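PDB 2E87: OBG-type G domain-containing protein from Pyrococcus horikoshii, which probably acts as a GTP-binding protein of the Obg class and carries GDP in this crystal, its cellular role being unknown. Local coordinates for residues D19-R24 with N55-N60; R49-S54 with E107-Y112; K63-T68 with K93-I98; I98-R103 with R141-R146. All blocks are in the same frame, centred on the assembly; numbering follows the deposited sequence.

All four contacts lie within the range of the NOG1-type N-terminal helical domain and on the same side of the chain's centre, away from the GDP site of the G domain. Helix 38-67 runs through contacts 1, 2 and 3, and helix 88-117 through contacts 2, 3 and 4. Contacts 3 and 4 have centres about 9 Å apart and share Ile98, while Leu65 CD1 meets Ile102 CD1 at 3.6 Å. Contacts 1 and 2, centres about 11 Å apart, are joined by packing of Phe22 on Val53. Contacts 2 and 3 pair the same two helices at separate levels, their nearest atoms about 10 Å apart, with contact 3 nested inside the loop that contact 2 closes.

Contact 1. Residues D19-R24 with N55-N60; sequences DKAFRR and NVVRDN
Segments 19-24 and 55-60 are helical turns whose axes approach to 8.9 Å and run at 142° to each other, so the pair is roughly antiparallel; the closest CA atoms, those of Ala21 and Val56, lie 5.5 Å apart. This is helix-helix packing within the NOG1-type N-terminal helical bundle, between helix 14-30 and helix 38-67. The small Ala21 fits the close backbone approach: Val56 CG1, anti to its own backbone N, lies 3.7 Å from Ala21 CA, and Ala21 CB meets Val57 CG2 at the same separation. The other branch of Val56 points along a different line, CG2 reaching Arg24 CG at 3.8 Å where the arginine chain crosses it obliquely. Arg24 NE is a little farther, at 4.1 Å from Val56 CG2. Beyond the pair, Val57 also touches Ile105 of helix 88-117, and Phe22 stacks on Tyr133, which ties this corner to the rest of the bundle. Lys20 lies obliquely across Asn60, with its CD and CE methylenes against the amide. That amide is fixed within its own helix: Asn60 ND2 donates to Val56 O at 2.7 Å, nearly straight at 166° but from above the carbonyl plane, and the same oxygen also accepts from Asn60 N.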
loop_
_atom_site.group_PDB
_atom_site.type_symbol
_atom_site.label_atom_id
_atom_site.label_comp_id
_atom_site.label_asym_id
_atom_site.label_seq_id
_atom_site.Cartn_x
_atom_site.Cartn_y
_atom_site.Cartn_z
ATOM N N ASP A 19 -7.177 15.198 -26.930
ATOM C CA ASP A 19 -7.221 14.596 -28.246
ATOM C C ASP A 19 -8.285 13.516 -28.354
ATOM O O ASP A 19 -9.026 13.465 -29.339
ATOM C CB ASP A 19 -5.843 14.037 -28.611
ATOM C CG ASP A 19 -4.842 15.135 -28.947
ATOM O OD1 ASP A 19 -5.122 16.321 -28.652
ATOM O OD2 ASP A 19 -3.767 14.815 -29.504
ATOM N N LYS A 20 -8.371 12.661 -27.341
ATOM C CA LYS A 20 -9.356 11.587 -27.350
ATOM C C LYS A 20 -10.748 12.205 -27.425
ATOM O O LYS A 20 -11.566 11.822 -28.251
ATOM C CB LYS A 20 -9.230 10.747 -26.082
ATOM C CG LYS A 20 -10.062 9.471 -26.063
ATOM C CD LYS A 20 -9.892 8.742 -24.723
ATOM C CE LYS A 20 -10.376 7.297 -24.773
ATOM N NZ LYS A 20 -9.562 6.507 -25.749
ATOM N N ALA A 21 -10.996 13.181 -26.564
ATOM C CA ALA A 21 -12.285 13.844 -26.517
ATOM C C ALA A 21 -12.646 14.605 -27.801
ATOM O O ALA A 21 -13.770 14.492 -28.289
ATOM C CB ALA A 21 -12.326 14.774 -25.321
ATOM N N PHE A 22 -11.714 15.383 -28.350
ATOM C CA PHE A 22 -12.024 16.128 -29.566
ATOM C C PHE A 22 -12.245 15.141 -30.710
ATOM O O PHE A 22 -13.201 15.262 -31.480
ATOM C CB PHE A 22 -10.897 17.106 -29.915
ATOM C CG PHE A 22 -10.782 18.278 -28.976
ATOM C CD1 PHE A 22 -9.829 19.271 -29.206
ATOM C CD2 PHE A 22 -11.629 18.407 -27.872
ATOM C CE1 PHE A 22 -9.718 20.377 -28.355
ATOM C CE2 PHE A 22 -11.529 19.504 -27.017
ATOM C CZ PHE A 22 -10.571 20.497 -27.258
ATOM N N ARG A 23 -11.366 14.151 -30.802
ATOM C CA ARG A 23 -11.466 13.141 -31.843
ATOM C C ARG A 23 -12.834 12.465 -31.794
ATOM O O ARG A 23 -13.476 12.288 -32.825
ATOM C CB ARG A 23 -10.368 12.083 -31.680
ATOM C CG ARG A 23 -9.864 11.499 -33.003
ATOM C CD ARG A 23 -9.117 10.171 -32.818
ATOM N NE ARG A 23 -8.116 10.227 -31.752
ATOM C CZ ARG A 23 -8.189 9.540 -30.609
ATOM N NH1 ARG A 23 -9.221 8.733 -30.367
ATOM N NH2 ARG A 23 -7.226 9.659 -29.699
ATOM N N ARG A 24 -13.282 12.091 -30.597
ATOM C CA ARG A 24 -14.564 11.418 -30.455
ATOM C C ARG A 24 -15.722 12.344 -30.792
ATOM O O ARG A 24 -16.773 11.899 -31.255
ATOM C CB ARG A 24 -14.748 10.879 -29.035
ATOM C CG ARG A 24 -15.871 9.863 -28.918
ATOM C CD ARG A 24 -15.352 8.440 -29.066
ATOM N NE ARG A 24 -15.166 7.786 -27.770
ATOM C CZ ARG A 24 -14.043 7.186 -27.385
ATOM N NH1 ARG A 24 -12.992 7.154 -28.199
ATOM N NH2 ARG A 24 -13.966 6.618 -26.185
ATOM N N ASN A 55 -18.604 14.181 -21.936
ATOM C CA ASN A 55 -18.718 12.796 -21.503
ATOM C C ASN A 55 -17.462 11.977 -21.598
ATOM O O ASN A 55 -17.180 11.169 -20.719
ATOM C CB ASN A 55 -19.823 12.076 -22.265
ATOM C CG ASN A 55 -21.150 12.225 -21.595
ATOM O OD1 ASN A 55 -21.787 13.270 -21.694
ATOM N ND2 ASN A 55 -21.571 11.183 -20.869
ATOM N N VAL A 56 -16.712 12.169 -22.670
ATOM C CA VAL A 56 -15.495 11.410 -22.840
ATOM C C VAL A 56 -14.483 11.785 -21.769
ATOM O O VAL A 56 -13.850 10.918 -21.186
ATOM C CB VAL A 56 -14.921 11.635 -24.250
ATOM C CG1 VAL A 56 -13.512 11.087 -24.349
ATOM C CG2 VAL A 56 -15.817 10.938 -25.250
ATOM N N VAL A 57 -14.348 13.077 -21.496
ATOM C CA VAL A 57 -13.404 13.517 -20.479
ATOM C C VAL A 57 -13.834 13.036 -19.098
ATOM O O VAL A 57 -13.038 12.464 -18.355
ATOM C CB VAL A 57 -13.282 15.052 -20.446
ATOM C CG1 VAL A 57 -12.524 15.478 -19.204
ATOM C CG2 VAL A 57 -12.586 15.544 -21.696
ATOM N N ARG A 58 -15.099 13.260 -18.758
ATOM C CA ARG A 58 -15.587 12.872 -17.451
ATOM C C ARG A 58 -15.558 11.370 -17.244
ATOM O O ARG A 58 -15.280 10.906 -16.148
ATOM C CB ARG A 58 -16.984 13.447 -17.228
ATOM C CG ARG A 58 -16.962 14.951 -16.932
ATOM C CD ARG A 58 -18.269 15.631 -17.321
ATOM N NE ARG A 58 -19.397 14.957 -16.710
ATOM C CZ ARG A 58 -20.394 14.405 -17.384
ATOM N NH1 ARG A 58 -20.416 14.449 -18.707
ATOM N NH2 ARG A 58 -21.359 13.787 -16.724
ATOM N N ASP A 59 -15.799 10.602 -18.298
ATOM C CA ASP A 59 -15.774 9.161 -18.155
ATOM C C ASP A 59 -14.371 8.653 -17.868
ATOM O O ASP A 59 -14.193 7.834 -16.970
ATOM C CB ASP A 59 -16.331 8.480 -19.401
ATOM C CG ASP A 59 -17.835 8.662 -19.538
ATOM O OD1 ASP A 59 -18.485 9.141 -18.574
ATOM O OD2 ASP A 59 -18.366 8.316 -20.615
ATOM N N ASN A 60 -13.374 9.137 -18.608
ATOM C CA ASN A 60 -12.009 8.679 -18.365
ATOM C C ASN A 60 -11.529 9.118 -16.976
ATOM O O ASN A 60 -11.014 8.302 -16.205
ATOM C CB ASN A 60 -11.055 9.171 -19.463
ATOM C CG ASN A 60 -11.216 8.389 -20.786
ATOM O OD1 ASN A 60 -10.566 7.366 -21.007
ATOM N ND2 ASN A 60 -12.102 8.871 -21.658
#

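Contact 2. Residues R49-S54 with E107-Y112; sequences RVRTVS and ELEERY
Glu109 reaches across to helix 38-67 with its CG anti to the backbone N (chi1 167°) and the chain extended beyond, so that its two carboxylate oxygens meet different residues. Ser54 OG, itself anti to its backbone N, donates a hydrogen bond of 2.7 Å to Glu109 OE1, arriving from above the carboxylate plane. Glu109 OE2 instead rests against the aliphatic chain of Arg51, 3.6 Å from its CG; the two side chains cross at about a right angle, and Arg51 NE stays 4.8 Å from Glu109 OE2. One turn along, Val50 CG1 packs loosely on Tyr112 CB, whose ring leads away so that its hydroxyl bonds to Arg135. The helices run antiparallel at 175°, neighbouring members of the NOG1-type helical bundle. An alanine in place of Glu109 would probably leave Ser54 OG without its acceptor and weaken the packing beside Arg51. Arg106 forms a salt bridge to Glu109 OE1, so this buried carboxylate, with positive charge nearby, is likely to remain ionised.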
loop_
_atom_site.group_PDB
_atom_site.type_symbol
_atom_site.label_atom_id
_atom_site.label_comp_id
_atom_site.label_asym_id
_atom_site.label_seq_id
_atom_site.Cartn_x
_atom_site.Cartn_y
_atom_site.Cartn_z
ATOM N N ARG A 49 -21.388 18.015 -29.972
ATOM C CA ARG A 49 -19.958 18.080 -29.721
ATOM C C ARG A 49 -19.693 18.427 -28.265
ATOM O O ARG A 49 -18.874 17.778 -27.607
ATOM C CB ARG A 49 -19.291 19.130 -30.601
ATOM C CG ARG A 49 -19.182 18.775 -32.058
ATOM C CD ARG A 49 -18.198 19.722 -32.742
ATOM N NE ARG A 49 -17.965 19.373 -34.141
ATOM C CZ ARG A 49 -18.810 19.646 -35.127
ATOM N NH1 ARG A 49 -19.941 20.283 -34.869
ATOM N NH2 ARG A 49 -18.534 19.257 -36.365
ATOM N N VAL A 50 -20.382 19.446 -27.757
ATOM C CA VAL A 50 -20.181 19.852 -26.371
ATOM C C VAL A 50 -20.456 18.711 -25.397
ATOM O O VAL A 50 -19.737 18.540 -24.417
ATOM C CB VAL A 50 -21.061 21.061 -26.018
ATOM C CG1 VAL A 50 -21.087 21.267 -24.518
ATOM C CG2 VAL A 50 -20.518 22.295 -26.699
ATOM N N ARG A 51 -21.478 17.910 -25.677
ATOM C CA ARG A 51 -21.814 16.796 -24.800
ATOM C C ARG A 51 -20.835 15.645 -24.909
ATOM O O ARG A 51 -20.529 14.996 -23.912
ATOM C CB ARG A 51 -23.221 16.262 -25.094
ATOM C CG ARG A 51 -24.334 17.247 -24.858
ATOM C CD ARG A 51 -25.600 16.508 -24.471
ATOM N NE ARG A 51 -26.773 17.375 -24.507
ATOM C CZ ARG A 51 -27.414 17.714 -25.623
ATOM N NH1 ARG A 51 -26.995 17.252 -26.799
ATOM N NH2 ARG A 51 -28.473 18.515 -25.561
ATOM N N THR A 52 -20.364 15.374 -26.122
ATOM C CA THR A 52 -19.435 14.279 -26.334
ATOM C C THR A 52 -18.091 14.587 -25.669
ATOM O O THR A 52 -17.494 13.721 -25.031
ATOM C CB THR A 52 -19.243 14.000 -27.850
ATOM O OG1 THR A 52 -20.524 13.851 -28.471
ATOM C CG2 THR A 52 -18.448 12.710 -28.067
ATOM N N VAL A 53 -17.608 15.818 -25.804
ATOM C CA VAL A 53 -16.342 16.168 -25.169
ATOM C C VAL A 53 -16.516 16.038 -23.677
ATOM O O VAL A 53 -15.679 15.468 -22.997
ATOM C CB VAL A 53 -15.908 17.610 -25.468
ATOM C CG1 VAL A 53 -14.741 18.019 -24.535
ATOM C CG2 VAL A 53 -15.490 17.719 -26.921
ATOM N N SER A 54 -17.618 16.559 -23.171
ATOM C CA SER A 54 -17.875 16.494 -21.742
ATOM C C SER A 54 -17.918 15.063 -21.218
ATOM O O SER A 54 -17.316 14.757 -20.189
ATOM C CB SER A 54 -19.185 17.200 -21.405
ATOM O OG SER A 54 -19.391 17.216 -20.007
ATOM N N GLU A 107 -20.378 21.313 -15.181
ATOM C CA GLU A 107 -20.992 22.623 -15.056
ATOM C C GLU A 107 -20.826 23.405 -16.361
ATOM O O GLU A 107 -21.756 24.056 -16.834
ATOM C CB GLU A 107 -20.337 23.374 -13.898
ATOM C CG GLU A 107 -20.937 24.717 -13.572
ATOM C CD GLU A 107 -20.083 25.482 -12.575
ATOM O OE1 GLU A 107 -19.580 24.846 -11.616
ATOM O OE2 GLU A 107 -19.915 26.713 -12.745
ATOM N N LEU A 108 -19.639 23.345 -16.948
ATOM C CA LEU A 108 -19.412 24.063 -18.191
ATOM C C LEU A 108 -20.310 23.499 -19.287
ATOM O O LEU A 108 -20.875 24.247 -20.067
ATOM C CB LEU A 108 -17.939 23.974 -18.603
ATOM C CG LEU A 108 -16.988 24.782 -17.717
ATOM C CD1 LEU A 108 -15.528 24.478 -18.076
ATOM C CD2 LEU A 108 -17.294 26.264 -17.890
ATOM N N GLU A 109 -20.441 22.181 -19.335
ATOM C CA GLU A 109 -21.282 21.536 -20.334
ATOM C C GLU A 109 -22.712 22.055 -20.266
ATOM O O GLU A 109 -23.272 22.505 -21.261
ATOM C CB GLU A 109 -21.307 20.022 -20.132
ATOM C CG GLU A 109 -22.402 19.338 -20.935
ATOM C CD GLU A 109 -22.527 17.855 -20.643
ATOM O OE1 GLU A 109 -22.035 17.396 -19.596
ATOM O OE2 GLU A 109 -23.138 17.144 -21.456
ATOM N N GLU A 110 -23.300 21.980 -19.078
ATOM C CA GLU A 110 -24.655 22.443 -18.880
ATOM C C GLU A 110 -24.749 23.918 -19.250
ATOM O O GLU A 110 -25.699 24.344 -19.900
ATOM C CB GLU A 110 -25.065 22.207 -17.430
ATOM C CG GLU A 110 -26.380 22.848 -17.047
ATOM C CD GLU A 110 -26.940 22.286 -15.755
ATOM O OE1 GLU A 110 -27.440 21.135 -15.767
ATOM O OE2 GLU A 110 -26.873 22.993 -14.728
ATOM N N ARG A 111 -23.752 24.695 -18.852
ATOM C CA ARG A 111 -23.744 26.119 -19.167
ATOM C C ARG A 111 -23.719 26.394 -20.680
ATOM O O ARG A 111 -24.520 27.182 -21.179
ATOM C CB ARG A 111 -22.548 26.805 -18.493
ATOM C CG ARG A 111 -22.052 28.084 -19.204
ATOM C CD ARG A 111 -22.386 29.363 -18.446
ATOM N NE ARG A 111 -21.866 29.345 -17.083
ATOM C CZ ARG A 111 -20.573 29.332 -16.776
ATOM N NH1 ARG A 111 -19.657 29.343 -17.738
ATOM N NH2 ARG A 111 -20.196 29.297 -15.506
ATOM N N TYR A 112 -22.811 25.747 -21.409
ATOM C CA TYR A 112 -22.696 25.973 -22.845
ATOM C C TYR A 112 -23.803 25.359 -23.699
ATOM O O TYR A 112 -24.181 25.934 -24.710
ATOM C CB TYR A 112 -21.318 25.527 -23.327
ATOM C CG TYR A 112 -20.279 26.577 -23.042
ATOM C CD1 TYR A 112 -20.063 27.617 -23.936
ATOM C CD2 TYR A 112 -19.600 26.601 -21.825
ATOM C CE1 TYR A 112 -19.211 28.654 -23.635
ATOM C CE2 TYR A 112 -18.752 27.644 -21.506
ATOM C CZ TYR A 112 -18.561 28.670 -22.414
ATOM O OH TYR A 112 -17.747 29.727 -22.096
#

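Contact 3. Residues K63-T68 with K93-I98; sequences KVLERT and KAMAGI
The last turn of helix 38-67 meets segment 93-98 with axes 10.2 Å apart at closest approach and 133° between their directions, the nearest CA atoms being those of Leu65 and Met95. It is apolar helix-helix packing in the NOG1-type N-terminal bundle. Met95, a selenomethionine, carries much of it: bends at chi2 and chi3 bring CE to 3.5 Å from Leu65 CD2, and SE lies 4.1 Å from Val64 CG1. Leu65 lies alongside Met95 and Ile98, its chain running opposite to each of theirs, and its CD2 also touches Ile98 CG2 at 3.7 Å. The other arm of Ile98 crosses Val64 at about a right angle, CD1 against CG1, while Leu147 and Leu150 of helix 144-156 pack on the same isoleucine. An alanine at Leu65 would probably loosen this packing, since the CD2 methyl that touches both Met95 CE and Ile98 CG2 would be gone. Thr68 CB borders the same CE methyl, and Thr68 OG1 donates to Val64 O at 2.6 Å, in the carbonyl plane.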
loop_
_atom_site.group_PDB
_atom_site.type_symbol
_atom_site.label_atom_id
_atom_site.label_comp_id
_atom_site.label_asym_id
_atom_site.label_seq_id
_atom_site.Cartn_x
_atom_site.Cartn_y
_atom_site.Cartn_z
ATOM N N LYS A 63 -13.094 7.205 -14.076
ATOM C CA LYS A 63 -12.598 5.834 -13.996
ATOM C C LYS A 63 -11.424 5.769 -13.030
ATOM O O LYS A 63 -11.229 4.762 -12.352
ATOM C CB LYS A 63 -12.150 5.340 -15.381
ATOM C CG LYS A 63 -11.296 4.073 -15.342
ATOM C CD LYS A 63 -10.763 3.645 -16.725
ATOM C CE LYS A 63 -11.810 2.912 -17.572
ATOM N NZ LYS A 63 -11.244 2.340 -18.846
ATOM N N VAL A 64 -10.634 6.840 -12.981
ATOM C CA VAL A 64 -9.477 6.921 -12.082
ATOM C C VAL A 64 -9.919 6.974 -10.616
ATOM O O VAL A 64 -9.344 6.310 -9.748
ATOM C CB VAL A 64 -8.640 8.191 -12.355
ATOM C CG1 VAL A 64 -7.453 8.222 -11.439
ATOM C CG2 VAL A 64 -8.191 8.231 -13.808
ATOM N N LEU A 65 -10.932 7.783 -10.346
ATOM C CA LEU A 65 -11.452 7.926 -8.994
ATOM C C LEU A 65 -12.146 6.653 -8.515
ATOM O O LEU A 65 -12.090 6.323 -7.329
ATOM C CB LEU A 65 -12.459 9.074 -8.917
ATOM C CG LEU A 65 -12.042 10.478 -9.338
ATOM C CD1 LEU A 65 -13.235 11.414 -9.217
ATOM C CD2 LEU A 65 -10.887 10.950 -8.462
ATOM N N GLU A 66 -12.794 5.936 -9.431
ATOM C CA GLU A 66 -13.519 4.726 -9.053
ATOM C C GLU A 66 -12.648 3.496 -8.849
ATOM O O GLU A 66 -12.856 2.741 -7.905
ATOM C CB GLU A 66 -14.621 4.416 -10.080
ATOM C CG GLU A 66 -15.631 5.561 -10.265
ATOM C CD GLU A 66 -16.696 5.284 -11.328
ATOM O OE1 GLU A 66 -16.414 4.539 -12.297
ATOM O OE2 GLU A 66 -17.813 5.839 -11.202
ATOM N N ARG A 67 -11.659 3.304 -9.709
ATOM C CA ARG A 67 -10.808 2.127 -9.610
ATOM C C ARG A 67 -9.603 2.225 -8.685
ATOM O O ARG A 67 -8.865 1.255 -8.524
ATOM C CB ARG A 67 -10.340 1.714 -11.000
ATOM C CG ARG A 67 -11.477 1.381 -11.948
ATOM C CD ARG A 67 -10.916 0.798 -13.223
ATOM N NE ARG A 67 -11.930 0.595 -14.249
ATOM C CZ ARG A 67 -11.639 0.292 -15.509
ATOM N NH1 ARG A 67 -10.370 0.165 -15.878
ATOM N NH2 ARG A 67 -12.609 0.125 -16.399
ATOM N N THR A 68 -9.388 3.387 -8.089
ATOM C CA THR A 68 -8.269 3.539 -7.180
ATOM C C THR A 68 -8.879 3.481 -5.795
ATOM O O THR A 68 -9.811 4.209 -5.496
ATOM C CB THR A 68 -7.550 4.893 -7.373
ATOM O OG1 THR A 68 -7.287 5.098 -8.766
ATOM C CG2 THR A 68 -6.238 4.913 -6.608
ATOM N N LYS A 93 -4.600 15.085 -2.777
ATOM C CA LYS A 93 -4.784 16.326 -3.502
ATOM C C LYS A 93 -4.823 16.159 -5.000
ATOM O O LYS A 93 -5.568 16.861 -5.686
ATOM C CB LYS A 93 -3.703 17.329 -3.113
ATOM C CG LYS A 93 -3.948 17.912 -1.743
ATOM C CD LYS A 93 -2.821 18.801 -1.273
ATOM C CE LYS A 93 -3.134 19.298 0.126
ATOM N NZ LYS A 93 -2.012 20.051 0.721
ATOM N N ALA A 94 -4.023 15.238 -5.512
ATOM C CA ALA A 94 -4.007 14.990 -6.940
ATOM C C ALA A 94 -5.389 14.444 -7.296
ATOM O O ALA A 94 -6.036 14.916 -8.239
ATOM C CB ALA A 94 -2.921 13.987 -7.289
HETATM N N MSE A 95 -5.852 13.469 -6.516
HETATM C CA MSE A 95 -7.165 12.885 -6.758
HETATM C C MSE A 95 -8.237 13.950 -6.688
HETATM O O MSE A 95 -9.143 13.973 -7.514
HETATM C CB MSE A 95 -7.459 11.783 -5.745
HETATM C CG MSE A 95 -6.600 10.537 -5.910
HETATM SE SE MSE A 95 -6.867 9.620 -7.608
HETATM C CE MSE A 95 -8.529 8.703 -7.181
ATOM N N ALA A 96 -8.133 14.841 -5.708
ATOM C CA ALA A 96 -9.118 15.906 -5.560
ATOM C C ALA A 96 -9.083 16.845 -6.768
ATOM O O ALA A 96 -10.079 17.464 -7.109
ATOM C CB ALA A 96 -8.874 16.686 -4.266
ATOM N N GLY A 97 -7.930 16.954 -7.409
ATOM C CA GLY A 97 -7.846 17.792 -8.584
ATOM C C GLY A 97 -8.672 17.157 -9.698
ATOM O O GLY A 97 -9.290 17.847 -10.503
ATOM N N ILE A 98 -8.687 15.833 -9.743
ATOM C CA ILE A 98 -9.451 15.122 -10.761
ATOM C C ILE A 98 -10.951 15.362 -10.535
ATOM O O ILE A 98 -11.671 15.744 -11.448
ATOM C CB ILE A 98 -9.112 13.616 -10.727
ATOM C CG1 ILE A 98 -7.682 13.407 -11.232
ATOM C CG2 ILE A 98 -10.071 12.839 -11.575
ATOM C CD1 ILE A 98 -7.278 11.944 -11.404
#

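Contact 4. Residues I98-R103 with R141-R146; sequences IDWAIR and RDIDDR
Apolar contacts between 98-103 and 141-146 centre on Ile143, whose two branches reach different residues. Its CD1 lies 3.7 Å from Ala101 CB and 4.3 Å from Ile98 CA. CG2 meets the Trp100 ring at its edge, near the ring plane, 4.1 Å from CE3 and equally far from CZ3. Ile143 holds CG1 in the crowded position between backbone N and carbonyl carbon (chi1 66°), and CG2 anti to the carbonyl carbon. Trp100 CG, by contrast, is anti to its backbone N (chi1 169°), which sets the edge of the six-membered ring beside Ile143 CG2 and Asp142 OD2. The site belongs to the NOG1-type helical bundle: Ile143 occupies the N-cap position before helix 144-156, where the chain leaves helix 122-142, so helix 88-117 is packed against the junction of two helices. Val139 of helix 122-142 also touches Trp100 and Ala101. One carboxylate oxygen comes to the aromatic edge: Asp142 OD2 lies 3.7 Å from Trp100 CH2, near the ring plane, with ring and carboxylate planes 41° apart. Within 98-103, a salt bridge joins Arg103 NE to Asp99 OD1 at 3.2 Å, the N-H pointing nearly straight at the oxygen.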
loop_
_atom_site.group_PDB
_atom_site.type_symbol
_atom_site.label_atom_id
_atom_site.label_comp_id
_atom_site.label_asym_id
_atom_site.label_seq_id
_atom_site.Cartn_x
_atom_site.Cartn_y
_atom_site.Cartn_z
ATOM N N ILE A 98 -8.687 15.833 -9.743
ATOM C CA ILE A 98 -9.451 15.122 -10.761
ATOM C C ILE A 98 -10.951 15.362 -10.535
ATOM O O ILE A 98 -11.671 15.744 -11.448
ATOM C CB ILE A 98 -9.112 13.616 -10.727
ATOM C CG1 ILE A 98 -7.682 13.407 -11.232
ATOM C CG2 ILE A 98 -10.071 12.839 -11.575
ATOM C CD1 ILE A 98 -7.278 11.944 -11.404
ATOM N N ASP A 99 -11.401 15.176 -9.298
ATOM C CA ASP A 99 -12.799 15.385 -8.946
ATOM C C ASP A 99 -13.215 16.816 -9.278
ATOM O O ASP A 99 -14.313 17.060 -9.786
ATOM C CB ASP A 99 -13.012 15.104 -7.449
ATOM C CG ASP A 99 -14.390 15.529 -6.963
ATOM O OD1 ASP A 99 -14.561 16.718 -6.609
ATOM O OD2 ASP A 99 -15.307 14.680 -6.948
ATOM N N TRP A 100 -12.332 17.762 -8.984
ATOM C CA TRP A 100 -12.610 19.151 -9.269
ATOM C C TRP A 100 -12.829 19.335 -10.780
ATOM O O TRP A 100 -13.788 19.974 -11.198
ATOM C CB TRP A 100 -11.441 20.024 -8.790
ATOM C CG TRP A 100 -11.524 21.444 -9.278
ATOM C CD1 TRP A 100 -12.291 22.447 -8.761
ATOM C CD2 TRP A 100 -10.884 21.990 -10.443
ATOM N NE1 TRP A 100 -12.172 23.582 -9.533
ATOM C CE2 TRP A 100 -11.319 23.326 -10.574
ATOM C CE3 TRP A 100 -9.991 21.475 -11.391
ATOM C CZ2 TRP A 100 -10.893 24.156 -11.615
ATOM C CZ3 TRP A 100 -9.566 22.303 -12.433
ATOM C CH2 TRP A 100 -10.022 23.628 -12.533
ATOM N N ALA A 101 -11.948 18.760 -11.594
ATOM C CA ALA A 101 -12.039 18.887 -13.047
ATOM C C ALA A 101 -13.350 18.301 -13.583
ATOM O O ALA A 101 -14.000 18.893 -14.455
ATOM C CB ALA A 101 -10.839 18.203 -13.705
ATOM N N ILE A 102 -13.741 17.145 -13.049
ATOM C CA ILE A 102 -14.974 16.488 -13.463
ATOM C C ILE A 102 -16.153 17.398 -13.181
ATOM O O ILE A 102 -17.062 17.539 -13.998
ATOM C CB ILE A 102 -15.183 15.170 -12.700
ATOM C CG1 ILE A 102 -14.133 14.159 -13.134
ATOM C CG2 ILE A 102 -16.577 14.636 -12.951
ATOM C CD1 ILE A 102 -14.216 12.841 -12.424
ATOM N N ARG A 103 -16.115 18.034 -12.019
ATOM C CA ARG A 103 -17.192 18.920 -11.594
ATOM C C ARG A 103 -17.312 20.181 -12.452
ATOM O O ARG A 103 -18.400 20.524 -12.895
ATOM C CB ARG A 103 -16.999 19.285 -10.113
ATOM C CG ARG A 103 -18.258 19.242 -9.256
ATOM C CD ARG A 103 -18.030 18.510 -7.920
ATOM N NE ARG A 103 -16.771 18.871 -7.267
ATOM C CZ ARG A 103 -16.392 20.115 -6.971
ATOM N NH1 ARG A 103 -17.177 21.145 -7.269
ATOM N NH2 ARG A 103 -15.215 20.333 -6.387
ATOM N N ARG A 141 -5.495 21.123 -18.522
ATOM C CA ARG A 141 -4.102 21.514 -18.389
ATOM C C ARG A 141 -3.844 21.988 -16.972
ATOM O O ARG A 141 -2.733 21.867 -16.481
ATOM C CB ARG A 141 -3.709 22.568 -19.427
ATOM C CG ARG A 141 -3.662 21.956 -20.812
ATOM C CD ARG A 141 -3.159 22.890 -21.878
ATOM N NE ARG A 141 -3.259 22.279 -23.206
ATOM C CZ ARG A 141 -4.065 22.720 -24.173
ATOM N NH1 ARG A 141 -4.843 23.779 -23.956
ATOM N NH2 ARG A 141 -4.088 22.112 -25.358
ATOM N N ASP A 142 -4.874 22.480 -16.294
ATOM C CA ASP A 142 -4.688 22.906 -14.912
ATOM C C ASP A 142 -4.279 21.695 -14.051
ATOM O O ASP A 142 -3.526 21.844 -13.088
ATOM C CB ASP A 142 -5.977 23.486 -14.317
ATOM C CG ASP A 142 -6.357 24.835 -14.905
ATOM O OD1 ASP A 142 -5.466 25.544 -15.412
ATOM O OD2 ASP A 142 -7.557 25.192 -14.833
ATOM N N ILE A 143 -4.783 20.504 -14.389
ATOM C CA ILE A 143 -4.452 19.309 -13.608
ATOM C C ILE A 143 -3.469 18.338 -14.264
ATOM O O ILE A 143 -3.254 17.247 -13.736
ATOM C CB ILE A 143 -5.722 18.482 -13.222
ATOM C CG1 ILE A 143 -6.364 17.892 -14.469
ATOM C CG2 ILE A 143 -6.719 19.348 -12.474
ATOM C CD1 ILE A 143 -7.408 16.841 -14.160
ATOM N N ASP A 144 -2.867 18.730 -15.387
ATOM C CA ASP A 144 -1.927 17.857 -16.108
ATOM C C ASP A 144 -0.784 17.342 -15.208
ATOM O O ASP A 144 -0.450 16.145 -15.240
ATOM C CB ASP A 144 -1.326 18.587 -17.325
ATOM C CG ASP A 144 -0.635 17.633 -18.308
ATOM O OD1 ASP A 144 0.487 17.938 -18.765
ATOM O OD2 ASP A 144 -1.221 16.580 -18.640
ATOM N N ASP A 145 -0.174 18.239 -14.434
ATOM C CA ASP A 145 0.904 17.816 -13.537
ATOM C C ASP A 145 0.364 16.766 -12.559
ATOM O O ASP A 145 1.028 15.770 -12.275
ATOM C CB ASP A 145 1.481 18.995 -12.740
ATOM C CG ASP A 145 2.474 19.827 -13.545
ATOM O OD1 ASP A 145 2.930 19.354 -14.616
ATOM O OD2 ASP A 145 2.808 20.952 -13.087
ATOM N N ARG A 146 -0.834 16.997 -12.033
ATOM C CA ARG A 146 -1.435 16.026 -11.119
ATOM C C ARG A 146 -1.668 14.680 -11.830
ATOM O O ARG A 146 -1.440 13.626 -11.257
ATOM C CB ARG A 146 -2.768 16.537 -10.567
ATOM C CG ARG A 146 -2.686 17.648 -9.543
ATOM C CD ARG A 146 -4.091 17.905 -9.006
ATOM N NE ARG A 146 -4.231 19.105 -8.190
ATOM C CZ ARG A 146 -4.038 20.342 -8.632
ATOM N NH1 ARG A 146 -3.687 20.558 -9.894
ATOM N NH2 ARG A 146 -4.206 21.366 -7.810
#